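Local coordinates for putative type VI secretion protein (Escherichia coli, PDB 6SK0), which probably forms the puncturing spike at the tip of the type VI secretion apparatus, loading a phospholipase effector and holding it inhibited, at residues 494-497 with 503-506; 514-519 with 524-529; 733-738 with 742-747. All blocks are in the same frame, centred on the assembly; numbering follows the deposited sequence.

Contact 1. Residues 494-497 with 503-506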
ATOM      1  N   ASN A 494      11.723 -10.334 -44.564  1.00 59.45           N
ATOM      2  CA  ASN A 494      11.752 -11.788 -44.602  1.00 59.45           C
ATOM      3  C   ASN A 494      10.567 -12.298 -43.796  1.00 59.45           C
ATOM      4  O   ASN A 494      10.445 -11.988 -42.607  1.00 59.45           O
ATOM      5  CB  ASN A 494      13.066 -12.325 -44.041  1.00 59.45           C
ATOM      6  CG  ASN A 494      14.263 -11.852 -44.824  1.00 59.45           C
ATOM      7  OD1 ASN A 494      15.050 -11.039 -44.344  1.00 59.45           O
ATOM      8  ND2 ASN A 494      14.409 -12.357 -46.041  1.00 59.45           N
ATOM      9  N   VAL A 495       9.694 -13.060 -44.445  1.00 59.24           N
ATOM     10  CA  VAL A 495       8.438 -13.487 -43.848  1.00 59.24           C
ATOM     11  C   VAL A 495       8.339 -15.000 -43.933  1.00 59.24           C
ATOM     12  O   VAL A 495       8.418 -15.571 -45.027  1.00 59.24           O
ATOM     13  CB  VAL A 495       7.227 -12.834 -44.529  1.00 59.24           C
ATOM     14  CG1 VAL A 495       5.977 -13.093 -43.721  1.00 59.24           C
ATOM     15  CG2 VAL A 495       7.452 -11.344 -44.693  1.00 59.24           C
ATOM     16  N   ILE A 496       8.163 -15.642 -42.785  1.00 58.07           N
ATOM     17  CA  ILE A 496       7.730 -17.029 -42.701  1.00 58.07           C
ATOM     18  C   ILE A 496       6.242 -16.992 -42.385  1.00 58.07           C
ATOM     19  O   ILE A 496       5.846 -16.905 -41.222  1.00 58.07           O
ATOM     20  CB  ILE A 496       8.512 -17.805 -41.641  1.00 58.07           C
ATOM     21  CG1 ILE A 496      10.001 -17.795 -41.972  1.00 58.07           C
ATOM     22  CG2 ILE A 496       7.985 -19.221 -41.518  1.00 58.07           C
ATOM     23  CD1 ILE A 496      10.829 -18.613 -41.021  1.00 58.07           C
ATOM     24  N   ARG A 497       5.410 -17.039 -43.418  1.00 59.13           N
ATOM     25  CA  ARG A 497       3.969 -16.918 -43.268  1.00 59.13           C
ATOM     26  C   ARG A 497       3.306 -18.239 -43.620  1.00 59.13           C
ATOM     27  O   ARG A 497       3.597 -18.827 -44.665  1.00 59.13           O
ATOM     28  CB  ARG A 497       3.416 -15.797 -44.149  1.00 59.13           C
ATOM     29  CG  ARG A 497       2.077 -15.266 -43.694  1.00 59.13           C
ATOM     30  CD  ARG A 497       1.348 -14.562 -44.814  1.00 59.13           C
ATOM     31  NE  ARG A 497       0.657 -15.501 -45.692  1.00 59.13           N
ATOM     32  CZ  ARG A 497      -0.598 -15.906 -45.520  1.00 59.13           C
ATOM     33  NH1 ARG A 497      -1.310 -15.454 -44.498  1.00 59.13           N
ATOM     34  NH2 ARG A 497      -1.141 -16.762 -46.371  1.00 59.13           N
ATOM     35  N   LYS A 503       2.760 -15.901 -38.657  1.00 53.50           N
ATOM     36  CA  LYS A 503       3.888 -15.310 -39.348  1.00 53.50           C
ATOM     37  C   LYS A 503       5.026 -15.053 -38.379  1.00 53.50           C
ATOM     38  O   LYS A 503       4.817 -14.742 -37.205  1.00 53.50           O
ATOM     39  CB  LYS A 503       3.497 -14.013 -40.060  1.00 53.50           C
ATOM     40  CG  LYS A 503       2.877 -12.981 -39.165  1.00 53.50           C
ATOM     41  CD  LYS A 503       2.630 -11.690 -39.912  1.00 53.50           C
ATOM     42  CE  LYS A 503       1.779 -11.921 -41.140  1.00 53.50           C
ATOM     43  NZ  LYS A 503       1.569 -10.656 -41.888  1.00 53.50           N
ATOM     44  N   LEU A 504       6.233 -15.221 -38.891  1.00 53.27           N
ATOM     45  CA  LEU A 504       7.443 -14.691 -38.287  1.00 53.27           C
ATOM     46  C   LEU A 504       8.020 -13.737 -39.323  1.00 53.27           C
ATOM     47  O   LEU A 504       8.574 -14.167 -40.337  1.00 53.27           O
ATOM     48  CB  LEU A 504       8.420 -15.793 -37.912  1.00 53.27           C
ATOM     49  CG  LEU A 504       9.832 -15.316 -37.588  1.00 53.27           C
ATOM     50  CD1 LEU A 504       9.818 -14.313 -36.457  1.00 53.27           C
ATOM     51  CD2 LEU A 504      10.723 -16.485 -37.254  1.00 53.27           C
ATOM     52  N   ARG A 505       7.859 -12.446 -39.086  1.00 54.36           N
ATOM     53  CA  ARG A 505       8.310 -11.420 -40.010  1.00 54.36           C
ATOM     54  C   ARG A 505       9.540 -10.735 -39.444  1.00 54.36           C
ATOM     55  O   ARG A 505       9.557 -10.344 -38.274  1.00 54.36           O
ATOM     56  CB  ARG A 505       7.205 -10.398 -40.273  1.00 54.36           C
ATOM     57  CG  ARG A 505       7.561  -9.373 -41.319  1.00 54.36           C
ATOM     58  CD  ARG A 505       6.378  -8.487 -41.645  1.00 54.36           C
ATOM     59  NE  ARG A 505       6.193  -7.438 -40.650  1.00 54.36           N
ATOM     60  CZ  ARG A 505       5.011  -6.963 -40.283  1.00 54.36           C
ATOM     61  NH1 ARG A 505       4.933  -6.005 -39.373  1.00 54.36           N
ATOM     62  NH2 ARG A 505       3.906  -7.444 -40.829  1.00 54.36           N
ATOM     63  N   MET A 506      10.567 -10.602 -40.274  1.00 56.12           N
ATOM     64  CA  MET A 506      11.777  -9.873 -39.930  1.00 56.12           C
ATOM     65  C   MET A 506      11.930  -8.723 -40.909  1.00 56.12           C
ATOM     66  O   MET A 506      12.087  -8.945 -42.112  1.00 56.12           O
ATOM     67  CB  MET A 506      12.998 -10.788 -39.959  1.00 56.12           C
ATOM     68  CG  MET A 506      12.988 -11.837 -38.874  1.00 56.12           C
ATOM     69  SD  MET A 506      14.533 -12.739 -38.731  1.00 56.12           S
ATOM     70  CE  MET A 506      14.208 -13.752 -37.296  1.00 56.12           C
TER
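N494 O is approached by two groups of the opposite strand. The M506 amide N donates to N494 O over 2.7 Å in an almost straight bond, 171° at the hydrogen, and CA of R505 adds a C-H...O contact to N494 O at 3.4 Å. The reciprocal bond, N494 N to M506 O, closes the ring of this antiparallel hydrogen-bonded pair. Two residues further along, I496 and L504 repeat the pattern: I496 N meets L504 O and L504 N meets I496 O, each at 2.9 Å. The four bonds fix the register of a regular antiparallel hairpin.

V495 with R505 and R497 with K503 are the non-hydrogen-bonded pairs, and their side chains share one face. V495 and R505 run alongside each other, the CG2 branch of V495 lying 3.9 Å from CG of R505, before the arginine bends at its third torsion and carries its guanidinium away. R497 and K503 instead cross at a slant. Their contact is aliphatic, R497 CG to K503 CB at 4.1 Å, and the cationic ends stay apart, with R497 NH1 6.2 Å from K503 NZ. K503 CG sits between its backbone N and carbonyl carbon (chi1 56°), while R497 CG is anti to its own N (chi1 -158°); these different headings make the two chains cross where V495 and R505 run together. R497 NH1 is held by OD1 of N501, in the connecting loop.

The other face carries I496 and L504, CB to CB 4.2 Å. Here L504 packs against L504 of the second subunit and M506 of the third. Strand 493-497 is outermost in this chain's sheet, whereas strand 503-507 has a second neighbour in strand 514-519, where I515 and L517 pack on L504.

Contact 2. Residues 514-519 with 524-529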
ATOM      1  N   HIS A 514      12.564  -4.758 -37.288  1.00 51.14           N
ATOM      2  CA  HIS A 514      11.653  -5.330 -36.318  1.00 51.14           C
ATOM      3  C   HIS A 514      11.461  -6.805 -36.609  1.00 51.14           C
ATOM      4  O   HIS A 514      11.714  -7.287 -37.714  1.00 51.14           O
ATOM      5  CB  HIS A 514      10.303  -4.598 -36.280  1.00 51.14           C
ATOM      6  CG  HIS A 514       9.460  -4.780 -37.500  1.00 51.14           C
ATOM      7  ND1 HIS A 514       8.919  -5.993 -37.864  1.00 51.14           N
ATOM      8  CD2 HIS A 514       9.028  -3.888 -38.419  1.00 51.14           C
ATOM      9  CE1 HIS A 514       8.212  -5.843 -38.967  1.00 51.14           C
ATOM     10  NE2 HIS A 514       8.257  -4.575 -39.322  1.00 51.14           N
ATOM     11  N   ILE A 515      11.022  -7.510 -35.582  1.00 48.50           N
ATOM     12  CA  ILE A 515      10.624  -8.900 -35.675  1.00 48.50           C
ATOM     13  C   ILE A 515       9.196  -8.989 -35.179  1.00 48.50           C
ATOM     14  O   ILE A 515       8.871  -8.455 -34.114  1.00 48.50           O
ATOM     15  CB  ILE A 515      11.549  -9.815 -34.856  1.00 48.50           C
ATOM     16  CG1 ILE A 515      12.967  -9.763 -35.420  1.00 48.50           C
ATOM     17  CG2 ILE A 515      11.013 -11.230 -34.832  1.00 48.50           C
ATOM     18  CD1 ILE A 515      13.963 -10.494 -34.602  1.00 48.50           C
ATOM     19  N   LYS A 516       8.342  -9.633 -35.956  1.00 48.80           N
ATOM     20  CA  LYS A 516       6.956  -9.839 -35.578  1.00 48.80           C
ATOM     21  C   LYS A 516       6.669 -11.330 -35.584  1.00 48.80           C
ATOM     22  O   LYS A 516       6.851 -11.999 -36.604  1.00 48.80           O
ATOM     23  CB  LYS A 516       6.011  -9.096 -36.518  1.00 48.80           C
ATOM     24  CG  LYS A 516       4.560  -9.315 -36.199  1.00 48.80           C
ATOM     25  CD  LYS A 516       3.673  -8.674 -37.235  1.00 48.80           C
ATOM     26  CE  LYS A 516       2.704  -7.715 -36.595  1.00 48.80           C
ATOM     27  NZ  LYS A 516       1.603  -7.358 -37.524  1.00 48.80           N
ATOM     28  N   LEU A 517       6.249 -11.843 -34.444  1.00 46.33           N
ATOM     29  CA  LEU A 517       5.777 -13.209 -34.296  1.00 46.33           C
ATOM     30  C   LEU A 517       4.300 -13.117 -33.961  1.00 46.33           C
ATOM     31  O   LEU A 517       3.936 -12.690 -32.864  1.00 46.33           O
ATOM     32  CB  LEU A 517       6.557 -13.932 -33.207  1.00 46.33           C
ATOM     33  CG  LEU A 517       6.470 -15.448 -33.162  1.00 46.33           C
ATOM     34  CD1 LEU A 517       6.897 -16.050 -34.486  1.00 46.33           C
ATOM     35  CD2 LEU A 517       7.331 -15.955 -32.029  1.00 46.33           C
ATOM     36  N   SER A 518       3.448 -13.487 -34.906  1.00 47.38           N
ATOM     37  CA  SER A 518       2.037 -13.167 -34.780  1.00 47.38           C
ATOM     38  C   SER A 518       1.172 -14.350 -35.178  1.00 47.38           C
ATOM     39  O   SER A 518       1.416 -14.991 -36.202  1.00 47.38           O
ATOM     40  CB  SER A 518       1.681 -11.945 -35.631  1.00 47.38           C
ATOM     41  OG  SER A 518       0.287 -11.747 -35.679  1.00 47.38           O
ATOM     42  N   THR A 519       0.163 -14.622 -34.366  1.00 48.40           N
ATOM     43  CA  THR A 519      -0.894 -15.557 -34.697  1.00 48.40           C
ATOM     44  C   THR A 519      -2.220 -14.812 -34.714  1.00 48.40           C
ATOM     45  O   THR A 519      -2.395 -13.808 -34.018  1.00 48.40           O
ATOM     46  CB  THR A 519      -0.942 -16.736 -33.705  1.00 48.40           C
ATOM     47  OG1 THR A 519      -1.973 -17.646 -34.090  1.00 48.40           O
ATOM     48  CG2 THR A 519      -1.207 -16.263 -32.294  1.00 48.40           C
ATOM     49  N   LYS A 524      -5.046 -10.492 -32.500  1.00 47.43           N
ATOM     50  CA  LYS A 524      -3.697 -10.760 -32.975  1.00 47.43           C
ATOM     51  C   LYS A 524      -2.815 -10.968 -31.750  1.00 47.43           C
ATOM     52  O   LYS A 524      -2.372 -10.011 -31.120  1.00 47.43           O
ATOM     53  CB  LYS A 524      -3.209  -9.622 -33.859  1.00 47.43           C
ATOM     54  CG  LYS A 524      -4.039  -9.442 -35.111  1.00 47.43           C
ATOM     55  CD  LYS A 524      -3.259  -8.727 -36.189  1.00 47.43           C
ATOM     56  CE  LYS A 524      -4.104  -8.474 -37.423  1.00 47.43           C
ATOM     57  NZ  LYS A 524      -4.689  -9.719 -37.970  1.00 47.43           N
ATOM     58  N   THR A 525      -2.593 -12.224 -31.383  1.00 45.34           N
ATOM     59  CA  THR A 525      -1.647 -12.544 -30.322  1.00 45.34           C
ATOM     60  C   THR A 525      -0.245 -12.476 -30.905  1.00 45.34           C
ATOM     61  O   THR A 525       0.103 -13.257 -31.793  1.00 45.34           O
ATOM     62  CB  THR A 525      -1.938 -13.909 -29.714  1.00 45.34           C
ATOM     63  OG1 THR A 525      -3.272 -13.922 -29.207  1.00 45.34           O
ATOM     64  CG2 THR A 525      -0.983 -14.200 -28.583  1.00 45.34           C
ATOM     65  N   GLN A 526       0.547 -11.524 -30.433  1.00 44.11           N
ATOM     66  CA  GLN A 526       1.788 -11.180 -31.101  1.00 44.11           C
ATOM     67  C   GLN A 526       2.892 -10.915 -30.100  1.00 44.11           C
ATOM     68  O   GLN A 526       2.657 -10.482 -28.971  1.00 44.11           O
ATOM     69  CB  GLN A 526       1.643  -9.936 -31.982  1.00 44.11           C
ATOM     70  CG  GLN A 526       0.450  -9.926 -32.880  1.00 44.11           C
ATOM     71  CD  GLN A 526       0.394  -8.694 -33.737  1.00 44.11           C
ATOM     72  OE1 GLN A 526       0.761  -7.610 -33.303  1.00 44.11           O
ATOM     73  NE2 GLN A 526      -0.067  -8.851 -34.964  1.00 44.11           N
ATOM     74  N   LEU A 527       4.109 -11.169 -30.550  1.00 42.93           N
ATOM     75  CA  LEU A 527       5.312 -10.615 -29.957  1.00 42.93           C
ATOM     76  C   LEU A 527       5.939  -9.715 -31.009  1.00 42.93           C
ATOM     77  O   LEU A 527       6.316 -10.182 -32.087  1.00 42.93           O
ATOM     78  CB  LEU A 527       6.273 -11.705 -29.509  1.00 42.93           C
ATOM     79  CG  LEU A 527       7.603 -11.161 -28.997  1.00 42.93           C
ATOM     80  CD1 LEU A 527       7.435 -10.543 -27.628  1.00 42.93           C
ATOM     81  CD2 LEU A 527       8.640 -12.244 -28.977  1.00 42.93           C
ATOM     82  N   ASN A 528       6.023  -8.430 -30.708  1.00 43.49           N
ATOM     83  CA  ASN A 528       6.589  -7.438 -31.609  1.00 43.49           C
ATOM     84  C   ASN A 528       7.862  -6.891 -30.986  1.00 43.49           C
ATOM     85  O   ASN A 528       7.827  -6.332 -29.887  1.00 43.49           O
ATOM     86  CB  ASN A 528       5.588  -6.321 -31.887  1.00 43.49           C
ATOM     87  CG  ASN A 528       4.295  -6.839 -32.465  1.00 43.49           C
ATOM     88  OD1 ASN A 528       4.296  -7.560 -33.453  1.00 43.49           O
ATOM     89  ND2 ASN A 528       3.186  -6.487 -31.844  1.00 43.49           N
ATOM     90  N   LEU A 529       8.979  -7.062 -31.677  1.00 44.08           N
ATOM     91  CA  LEU A 529      10.273  -6.616 -31.195  1.00 44.08           C
ATOM     92  C   LEU A 529      10.816  -5.524 -32.098  1.00 44.08           C
ATOM     93  O   LEU A 529      10.855  -5.688 -33.318  1.00 44.08           O
ATOM     94  CB  LEU A 529      11.264  -7.776 -31.129  1.00 44.08           C
ATOM     95  CG  LEU A 529      10.844  -9.014 -30.344  1.00 44.08           C
ATOM     96  CD1 LEU A 529      11.963 -10.032 -30.358  1.00 44.08           C
ATOM     97  CD2 LEU A 529      10.458  -8.649 -28.919  1.00 44.08           C
TER
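With OG of S518 turned anti to its backbone N (chi1 171°) and CG of Q526 anti to its carbonyl carbon (chi1 -48°), the glutamine amide reaches across the strands to the hydroxyl. Q526 NE2 donates to S518 OG over 3.0 Å; the bond is bent, 145° at the hydrogen, and the oxygen sits a little out of the amide plane. At its other end the same amide accepts: N528 ND2 reaches Q526 OE1, also at 3.0 Å, and N528 ND2 has a further acceptor in E545 OE1 on the adjoining strand. Both ends of the Q526 amide are therefore engaged, which limits its rotation.

K516 runs beside N528, its CG 3.3 Å from N528 OD1, then passes across the Q526 amide with CE 3.4 Å from NE2. K516 NZ is equally near NE2, but both are donors, and the pair is not a hydrogen bond.

The opposite face is mainly apolar, with the threonine pair T519 and T525 at its end. L517 and L527 meet CB to CB at 4.3 Å, and T519 CG2 rests 3.6 Å from CB of T525. L517 and L527 are a hydrogen-bonded pair, joined by L517 N to L527 O and L527 N to L517 O. L527 packs on L527 of both other subunits, which places this face toward the trimer's centre, as in the three-sided beta-prism of VgrG and phage gp5 spikes.

Contact 3. Residues 733-738 with 742-747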
ATOM      1  N   GLY A 733       0.780  18.366  44.956  1.00 44.34           N
ATOM      2  CA  GLY A 733       0.292  18.029  46.267  1.00 44.34           C
ATOM      3  C   GLY A 733      -1.176  18.330  46.482  1.00 44.34           C
ATOM      4  O   GLY A 733      -1.834  17.632  47.251  1.00 44.34           O
ATOM      5  N   ALA A 734      -1.701  19.352  45.822  1.00 42.94           N
ATOM      6  CA  ALA A 734      -3.128  19.608  45.864  1.00 42.94           C
ATOM      7  C   ALA A 734      -3.878  18.555  45.062  1.00 42.94           C
ATOM      8  O   ALA A 734      -3.378  18.022  44.071  1.00 42.94           O
ATOM      9  CB  ALA A 734      -3.437  20.998  45.320  1.00 42.94           C
ATOM     10  N   TYR A 735      -5.090  18.249  45.502  1.00 42.42           N
ATOM     11  CA  TYR A 735      -5.920  17.333  44.746  1.00 42.42           C
ATOM     12  C   TYR A 735      -7.388  17.623  44.999  1.00 42.42           C
ATOM     13  O   TYR A 735      -7.770  18.155  46.042  1.00 42.42           O
ATOM     14  CB  TYR A 735      -5.611  15.872  45.077  1.00 42.42           C
ATOM     15  CG  TYR A 735      -6.005  15.486  46.469  1.00 42.42           C
ATOM     16  CD1 TYR A 735      -5.122  15.642  47.519  1.00 42.42           C
ATOM     17  CD2 TYR A 735      -7.265  14.979  46.741  1.00 42.42           C
ATOM     18  CE1 TYR A 735      -5.476  15.300  48.795  1.00 42.42           C
ATOM     19  CE2 TYR A 735      -7.628  14.639  48.015  1.00 42.42           C
ATOM     20  CZ  TYR A 735      -6.729  14.800  49.039  1.00 42.42           C
ATOM     21  OH  TYR A 735      -7.083  14.461  50.315  1.00 42.42           O
ATOM     22  N   ILE A 736      -8.202  17.262  44.021  1.00 40.66           N
ATOM     23  CA  ILE A 736      -9.644  17.202  44.160  1.00 40.66           C
ATOM     24  C   ILE A 736     -10.057  15.786  43.811  1.00 40.66           C
ATOM     25  O   ILE A 736      -9.753  15.298  42.718  1.00 40.66           O
ATOM     26  CB  ILE A 736     -10.356  18.220  43.262  1.00 40.66           C
ATOM     27  CG1 ILE A 736      -9.941  19.635  43.649  1.00 40.66           C
ATOM     28  CG2 ILE A 736     -11.846  18.044  43.363  1.00 40.66           C
ATOM     29  CD1 ILE A 736     -10.530  20.684  42.789  1.00 40.66           C
ATOM     30  N   LYS A 737     -10.724  15.121  44.739  1.00 41.52           N
ATOM     31  CA  LYS A 737     -11.156  13.751  44.541  1.00 41.52           C
ATOM     32  C   LYS A 737     -12.667  13.667  44.662  1.00 41.52           C
ATOM     33  O   LYS A 737     -13.245  14.128  45.648  1.00 41.52           O
ATOM     34  CB  LYS A 737     -10.487  12.809  45.530  1.00 41.52           C
ATOM     35  CG  LYS A 737     -10.909  11.377  45.357  1.00 41.52           C
ATOM     36  CD  LYS A 737     -10.408  10.520  46.486  1.00 41.52           C
ATOM     37  CE  LYS A 737      -8.924  10.701  46.689  1.00 41.52           C
ATOM     38  NZ  LYS A 737      -8.483  10.166  48.004  1.00 41.52           N
ATOM     39  N   LEU A 738     -13.293  13.098  43.650  1.00 41.41           N
ATOM     40  CA  LEU A 738     -14.702  12.743  43.669  1.00 41.41           C
ATOM     41  C   LEU A 738     -14.759  11.227  43.742  1.00 41.41           C
ATOM     42  O   LEU A 738     -14.372  10.544  42.790  1.00 41.41           O
ATOM     43  CB  LEU A 738     -15.419  13.262  42.430  1.00 41.41           C
ATOM     44  CG  LEU A 738     -15.846  14.721  42.358  1.00 41.41           C
ATOM     45  CD1 LEU A 738     -14.652  15.626  42.272  1.00 41.41           C
ATOM     46  CD2 LEU A 738     -16.763  14.940  41.165  1.00 41.41           C
ATOM     47  N   ASN A 742     -18.632  11.572  47.809  1.00 45.41           N
ATOM     48  CA  ASN A 742     -17.976  12.666  48.491  1.00 45.41           C
ATOM     49  C   ASN A 742     -17.123  13.467  47.528  1.00 45.41           C
ATOM     50  O   ASN A 742     -16.730  12.997  46.459  1.00 45.41           O
ATOM     51  CB  ASN A 742     -17.104  12.156  49.637  1.00 45.41           C
ATOM     52  CG  ASN A 742     -17.882  11.345  50.630  1.00 45.41           C
ATOM     53  OD1 ASN A 742     -18.964  11.735  51.050  1.00 45.41           O
ATOM     54  ND2 ASN A 742     -17.340  10.201  51.006  1.00 45.41           N
ATOM     55  N   ILE A 743     -16.843  14.695  47.931  1.00 42.61           N
ATOM     56  CA  ILE A 743     -15.869  15.546  47.275  1.00 42.61           C
ATOM     57  C   ILE A 743     -14.816  15.906  48.303  1.00 42.61           C
ATOM     58  O   ILE A 743     -15.144  16.382  49.394  1.00 42.61           O
ATOM     59  CB  ILE A 743     -16.514  16.810  46.687  1.00 42.61           C
ATOM     60  CG1 ILE A 743     -17.666  16.440  45.764  1.00 42.61           C
ATOM     61  CG2 ILE A 743     -15.479  17.636  45.971  1.00 42.61           C
ATOM     62  CD1 ILE A 743     -18.383  17.619  45.183  1.00 42.61           C
ATOM     63  N   GLU A 744     -13.560  15.674  47.961  1.00 42.89           N
ATOM     64  CA  GLU A 744     -12.445  15.972  48.838  1.00 42.89           C
ATOM     65  C   GLU A 744     -11.499  16.922  48.125  1.00 42.89           C
ATOM     66  O   GLU A 744     -11.007  16.615  47.036  1.00 42.89           O
ATOM     67  CB  GLU A 744     -11.730  14.690  49.252  1.00 42.89           C
ATOM     68  CG  GLU A 744     -10.627  14.887  50.249  1.00 42.89           C
ATOM     69  CD  GLU A 744     -10.093  13.568  50.767  1.00 42.89           C
ATOM     70  OE1 GLU A 744     -10.867  12.594  50.821  1.00 42.89           O
ATOM     71  OE2 GLU A 744      -8.898  13.501  51.112  1.00 42.89           O
ATOM     72  N   LEU A 745     -11.269  18.074  48.725  1.00 42.35           N
ATOM     73  CA  LEU A 745     -10.288  19.042  48.257  1.00 42.35           C
ATOM     74  C   LEU A 745      -9.162  19.041  49.275  1.00 42.35           C
ATOM     75  O   LEU A 745      -9.319  19.547  50.388  1.00 42.35           O
ATOM     76  CB  LEU A 745     -10.892  20.427  48.106  1.00 42.35           C
ATOM     77  CG  LEU A 745     -11.765  20.694  46.892  1.00 42.35           C
ATOM     78  CD1 LEU A 745     -13.149  20.164  47.131  1.00 42.35           C
ATOM     79  CD2 LEU A 745     -11.808  22.173  46.633  1.00 42.35           C
ATOM     80  N   GLY A 746      -8.041  18.448  48.906  1.00 43.27           N
ATOM     81  CA  GLY A 746      -6.910  18.406  49.797  1.00 43.27           C
ATOM     82  C   GLY A 746      -5.724  19.127  49.213  1.00 43.27           C
ATOM     83  O   GLY A 746      -5.422  18.974  48.030  1.00 43.27           O
ATOM     84  N   CYS A 747      -5.049  19.924  50.028  1.00 46.51           N
ATOM     85  CA  CYS A 747      -3.841  20.595  49.585  1.00 46.51           C
ATOM     86  C   CYS A 747      -2.996  20.933  50.799  1.00 46.51           C
ATOM     87  O   CYS A 747      -3.538  21.166  51.884  1.00 46.51           O
ATOM     88  CB  CYS A 747      -4.160  21.861  48.779  1.00 46.51           C
ATOM     89  SG  CYS A 747      -4.817  23.232  49.703  1.00 46.51           S
TER
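Main-chain hydrogen bonds set the register. Y735 N donates to G746 O at 2.7 Å and G746 N returns the bond to Y735 O; K737 and E744 form the next hydrogen-bonded pair, with K737 N to E744 O at 2.8 Å and 167° at the hydrogen. The intervening pair, I736 with L745, is non-hydrogen-bonded, though CA of I736 points a C-H at E744 O from 3.2 Å.

The aromatic contact is a CH-pi interaction. Y735 CG stands between its backbone N and carbonyl carbon (chi1 68°), which folds the ring across the neighbouring strand onto G746. CA of G746 is 3.9 Å from the centroid of the Y735 ring and only 25° off the ring normal, and the G746 amide N lies above the same face. Such shielding of a glycine backbone by a cross-strand aromatic is known as aromatic rescue of glycine.

This antiparallel hairpin belongs to the C-terminal part of the modelled spike, where subunits share sheets: I743, E744 and L745 continue as a parallel ladder with a strand of the second subunit.

Among the charged groups, E744 reaches toward the rim of the Y735 ring, its carboxylate steeply turned against it; the hydroxyl-carboxylate spacing is too short to be trusted. E744 OE2 makes its salt bridge with K754 of the second subunit, while K737 NZ stays 4.4 Å from E744 OE1, beyond a salt bridge.

Apolar contacts occupy the reverse face. I736 and L745 lie side by side, CG1 of I736 3.9 Å from CG of L745, and L738 CG comes within 4.2 Å of I743 CG1. At the hairpin's open end A734 CB touches C747 CB at 3.6 Å. I736 also meets I736 of the third subunit.

Overall arrangement
Contacts 1 and 2 are successive hairpins of one antiparallel sheet, their centres 10 Å apart. The seam between them is strand 503-507 against strand 514-519, where R505 O lies 2.7 Å from K516 N and K503 N lies 2.9 Å from S518 O, both probable hydrogen bonds. Contact 3 is remote: its centre is about 95 Å from that of contact 1 and 86 Å from that of contact 2, on the opposite side of the chain's centre, and the nearest atoms of contacts 2 and 3 are still about 77 Å apart. All three contacts touch the second subunit, so the same trimeric association is sampled near both ends of the elongated modelled spike.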